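Local atomic coordinates of periplasmic divalent cation tolerance protein (Synechococcus elongatus, PDB entry 6GDX), a protein that may bind copper ions but, as a trimeric PII-like protein of the CutA family, more probably carries small molecules or signals through them. Residues R34-T39 / M85-T90. Sequence-based numbering, arbitrary orientation.
Sequences RLLLTT and MSFKTT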
ATOM      1  N   ARG B  34       2.930   7.997 -10.085  1.00  9.08           N
ATOM      2  CA  ARG B  34       3.824   7.585  -9.013  1.00  8.90           C
ATOM      3  C   ARG B  34       3.127   7.734  -7.681  1.00  8.49           C
ATOM      4  O   ARG B  34       2.343   8.675  -7.475  1.00  9.47           O
ATOM      5  CB  ARG B  34       5.095   8.423  -8.978  1.00  9.57           C
ATOM      6  CG  ARG B  34       5.973   8.335 -10.201  1.00 10.20           C
ATOM      7  CD  ARG B  34       6.662   6.983 -10.282  1.00 10.29           C
ATOM      8  NE  ARG B  34       7.627   6.899 -11.373  1.00 10.99           N
ATOM      9  CZ  ARG B  34       7.313   6.638 -12.635  1.00 11.34           C
ATOM     10  NH1 ARG B  34       6.052   6.504 -13.023  1.00 11.87           N
ATOM     11  NH2 ARG B  34       8.298   6.535 -13.536  1.00 13.56           N
ATOM     12  N   LEU B  35       3.446   6.816  -6.767  1.00  8.33           N
ATOM     13  CA  LEU B  35       3.034   6.915  -5.349  1.00  8.55           C
ATOM     14  C   LEU B  35       4.292   7.027  -4.525  1.00  8.66           C
ATOM     15  O   LEU B  35       5.098   6.083  -4.490  1.00 11.14           O
ATOM     16  CB  LEU B  35       2.282   5.679  -4.911  1.00 10.12           C
ATOM     17  CG  LEU B  35       1.005   5.331  -5.626  1.00 12.82           C
ATOM     18  CD1 LEU B  35       0.462   3.977  -5.170  1.00 14.32           C
ATOM     19  CD2 LEU B  35      -0.032   6.418  -5.445  1.00 15.39           C
ATOM     20  N   LEU B  36       4.488   8.132  -3.837  1.00  8.02           N
ATOM     21  CA  LEU B  36       5.620   8.289  -2.936  1.00  8.17           C
ATOM     22  C   LEU B  36       5.131   8.019  -1.528  1.00  8.17           C
ATOM     23  O   LEU B  36       4.188   8.671  -1.046  1.00  8.95           O
ATOM     24  CB  LEU B  36       6.263   9.653  -3.098  1.00  9.30           C
ATOM     25  CG  LEU B  36       7.496   9.887  -2.233  1.00 10.33           C
ATOM     26  CD1 LEU B  36       8.435  10.889  -2.904  1.00 11.60           C
ATOM     27  CD2 LEU B  36       7.196  10.357  -0.822  1.00 11.76           C
ATOM     28  N   LEU B  37       5.797   7.079  -0.860  1.00  8.24           N
ATOM     29  CA  LEU B  37       5.461   6.676   0.507  1.00  8.55           C
ATOM     30  C   LEU B  37       6.491   7.193   1.468  1.00  8.18           C
ATOM     31  O   LEU B  37       7.707   7.013   1.255  1.00  9.57           O
ATOM     32  CB  LEU B  37       5.426   5.145   0.585  1.00  9.58           C
ATOM     33  CG  LEU B  37       4.563   4.433  -0.452  1.00 12.32           C
ATOM     34  CD1 LEU B  37       4.698   2.923  -0.275  1.00 13.75           C
ATOM     35  CD2 LEU B  37       3.137   4.905  -0.470  1.00 14.95           C
ATOM     36  N   THR B  38       6.028   7.852   2.520  1.00  8.23           N
ATOM     37  CA  THR B  38       6.893   8.285   3.608  1.00  8.28           C
ATOM     38  C   THR B  38       6.096   8.217   4.915  1.00  8.31           C
ATOM     39  O   THR B  38       4.887   7.964   4.893  1.00  9.76           O
ATOM     40  CB  THR B  38       7.468   9.684   3.361  1.00  9.74           C
ATOM     41  OG1 THR B  38       8.474   9.971   4.340  1.00 10.03           O
ATOM     42  CG2 THR B  38       6.424  10.748   3.381  1.00 11.42           C
ATOM     43  N   THR B  39       6.765   8.422   6.042  1.00  8.82           N
ATOM     44  CA  THR B  39       6.090   8.484   7.344  1.00  9.15           C
ATOM     45  C   THR B  39       6.522   9.736   8.065  1.00  9.10           C
ATOM     46  O   THR B  39       7.609  10.263   7.851  1.00 10.10           O
ATOM     47  CB  THR B  39       6.381   7.256   8.210  1.00 10.38           C
ATOM     48  OG1 THR B  39       7.747   7.258   8.579  1.00 13.43           O
ATOM     49  CG2 THR B  39       6.033   5.969   7.510  1.00 10.84           C
ATOM     50  N   MET B  85       2.107   8.126   4.938  1.00  8.38           N
ATOM     51  CA  MET B  85       1.638   9.033   3.912  1.00  8.79           C
ATOM     52  C   MET B  85       1.874   8.458   2.533  1.00  8.46           C
ATOM     53  O   MET B  85       2.910   7.813   2.297  1.00 10.18           O
ATOM     54  CB  MET B  85       2.351  10.372   4.050  1.00  9.50           C
ATOM     55  CG  MET B  85       2.227  10.962   5.430  1.00 10.72           C
ATOM     56  SD  MET B  85       2.963  12.623   5.577  1.00 11.13           S
ATOM     57  CE  MET B  85       1.799  13.543   4.589  1.00 10.48           C
ATOM     58  N   SER B  86       0.915   8.654   1.649  1.00  7.74           N
ATOM     59  CA  SER B  86       1.011   8.240   0.258  1.00  8.39           C
ATOM     60  C   SER B  86       0.665   9.428  -0.614  1.00  8.22           C
ATOM     61  O   SER B  86      -0.485   9.894  -0.618  1.00  9.08           O
ATOM     62  CB  SER B  86       0.066   7.084  -0.007  1.00  9.89           C
ATOM     63  OG  SER B  86      -0.005   6.792  -1.372  1.00 13.13           O
ATOM     64  N   PHE B  87       1.650   9.920  -1.324  1.00  7.80           N
ATOM     65  CA  PHE B  87       1.530  11.081  -2.201  1.00  8.45           C
ATOM     66  C   PHE B  87       1.315  10.579  -3.624  1.00  8.56           C
ATOM     67  O   PHE B  87       2.154   9.853  -4.187  1.00  9.61           O
ATOM     68  CB  PHE B  87       2.808  11.930  -2.193  1.00  9.31           C
ATOM     69  CG  PHE B  87       3.120  12.616  -0.882  1.00  9.40           C
ATOM     70  CD1 PHE B  87       3.607  11.913   0.216  1.00  9.86           C
ATOM     71  CD2 PHE B  87       2.967  13.980  -0.754  1.00 10.35           C
ATOM     72  CE1 PHE B  87       3.885  12.554   1.402  1.00 10.16           C
ATOM     73  CE2 PHE B  87       3.263  14.632   0.434  1.00 11.54           C
ATOM     74  CZ  PHE B  87       3.755  13.927   1.505  1.00 10.71           C
ATOM     75  N   LYS B  88       0.205  10.983  -4.231  1.00  8.36           N
ATOM     76  CA  LYS B  88      -0.117  10.631  -5.623  1.00  9.06           C
ATOM     77  C   LYS B  88       0.374  11.747  -6.514  1.00  8.87           C
ATOM     78  O   LYS B  88      -0.087  12.913  -6.396  1.00 10.27           O
ATOM     79  CB  LYS B  88      -1.622  10.510  -5.821  1.00 10.74           C
ATOM     80  CG  LYS B  88      -2.257   9.264  -5.349  1.00 13.61           C
ATOM     81  CD  LYS B  88      -2.103   9.062  -3.880  1.00 14.61           C
ATOM     82  CE  LYS B  88      -3.090   8.037  -3.392  1.00 16.74           C
ATOM     83  NZ  LYS B  88      -2.808   7.695  -1.982  1.00 17.80           N
ATOM     84  N   THR B  89       1.285  11.427  -7.419  1.00  9.03           N
ATOM     85  CA  THR B  89       1.893  12.436  -8.287  1.00 10.08           C
ATOM     86  C   THR B  89       2.246  11.832  -9.617  1.00  9.94           C
ATOM     87  O   THR B  89       1.910  10.692  -9.922  1.00 10.38           O
ATOM     88  CB  THR B  89       3.088  13.071  -7.537  1.00 11.61           C
ATOM     89  OG1 THR B  89       3.474  14.270  -8.177  1.00 13.26           O
ATOM     90  CG2 THR B  89       4.281  12.139  -7.375  1.00 12.16           C
ATOM     91  N   THR B  90       2.916  12.625 -10.434  1.00 10.82           N
ATOM     92  CA  THR B  90       3.388  12.160 -11.730  1.00 11.02           C
ATOM     93  C   THR B  90       4.889  12.026 -11.698  1.00 11.02           C
ATOM     94  O   THR B  90       5.585  12.603 -10.874  1.00 11.95           O
ATOM     95  CB  THR B  90       3.047  13.172 -12.821  1.00 12.53           C
ATOM     96  OG1 THR B  90       3.679  14.416 -12.500  1.00 13.47           O
ATOM     97  CG2 THR B  90       1.543  13.378 -12.997  1.00 14.69           C
TER
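The central strand pair of the ferredoxin-like fold joins residues 34-39 to 85-90, inner neighbours in the antiparallel sheet that CutA shares with the PII superfamily. It illustrates how the register of two antiparallel strands decides which side chains become neighbours on each face. Arg34, Leu36 and Thr38 pair with Thr89, Phe87 and Met85 through two backbone bonds each; the straightest runs from Phe87 N to Leu36 O (2.8 Å, 177° at the hydrogen). Between them, at the non-hydrogen-bonded pairs, Leu35 CA and Leu37 CA direct C-H groups at Phe87 O and Met85 O.

On the face bearing Leu36, Phe87 and Thr38, against helix 91-104, Leu36 CD2 lies beside Phe87 CD1 (4.0 Å), and both side chains point the same way. The ring turns its edge to Leu36 O, in plane, with CD1 3.5 Å from that oxygen. With chi1 at -171°, Thr38 swings its hydroxyl to the far side of CB from the backbone N, where OG1 bonds to Glu111 O and His105 NE2, and CG2 is left to approach Phe87 CE1 obliquely at 3.7 Å.

The other face carries Leu35, Leu37, Ser86 and Lys88, and there Leu35 also packs on Leu113 of a second subunit. A bend at chi2 (62°) carries the lysine chain back along its own strand, across Leu35 CD2, which sits 3.6 Å from Lys88 CG; the ammonium ends on Ser86, with Lys88 NZ 3.0 Å from Ser86 OG.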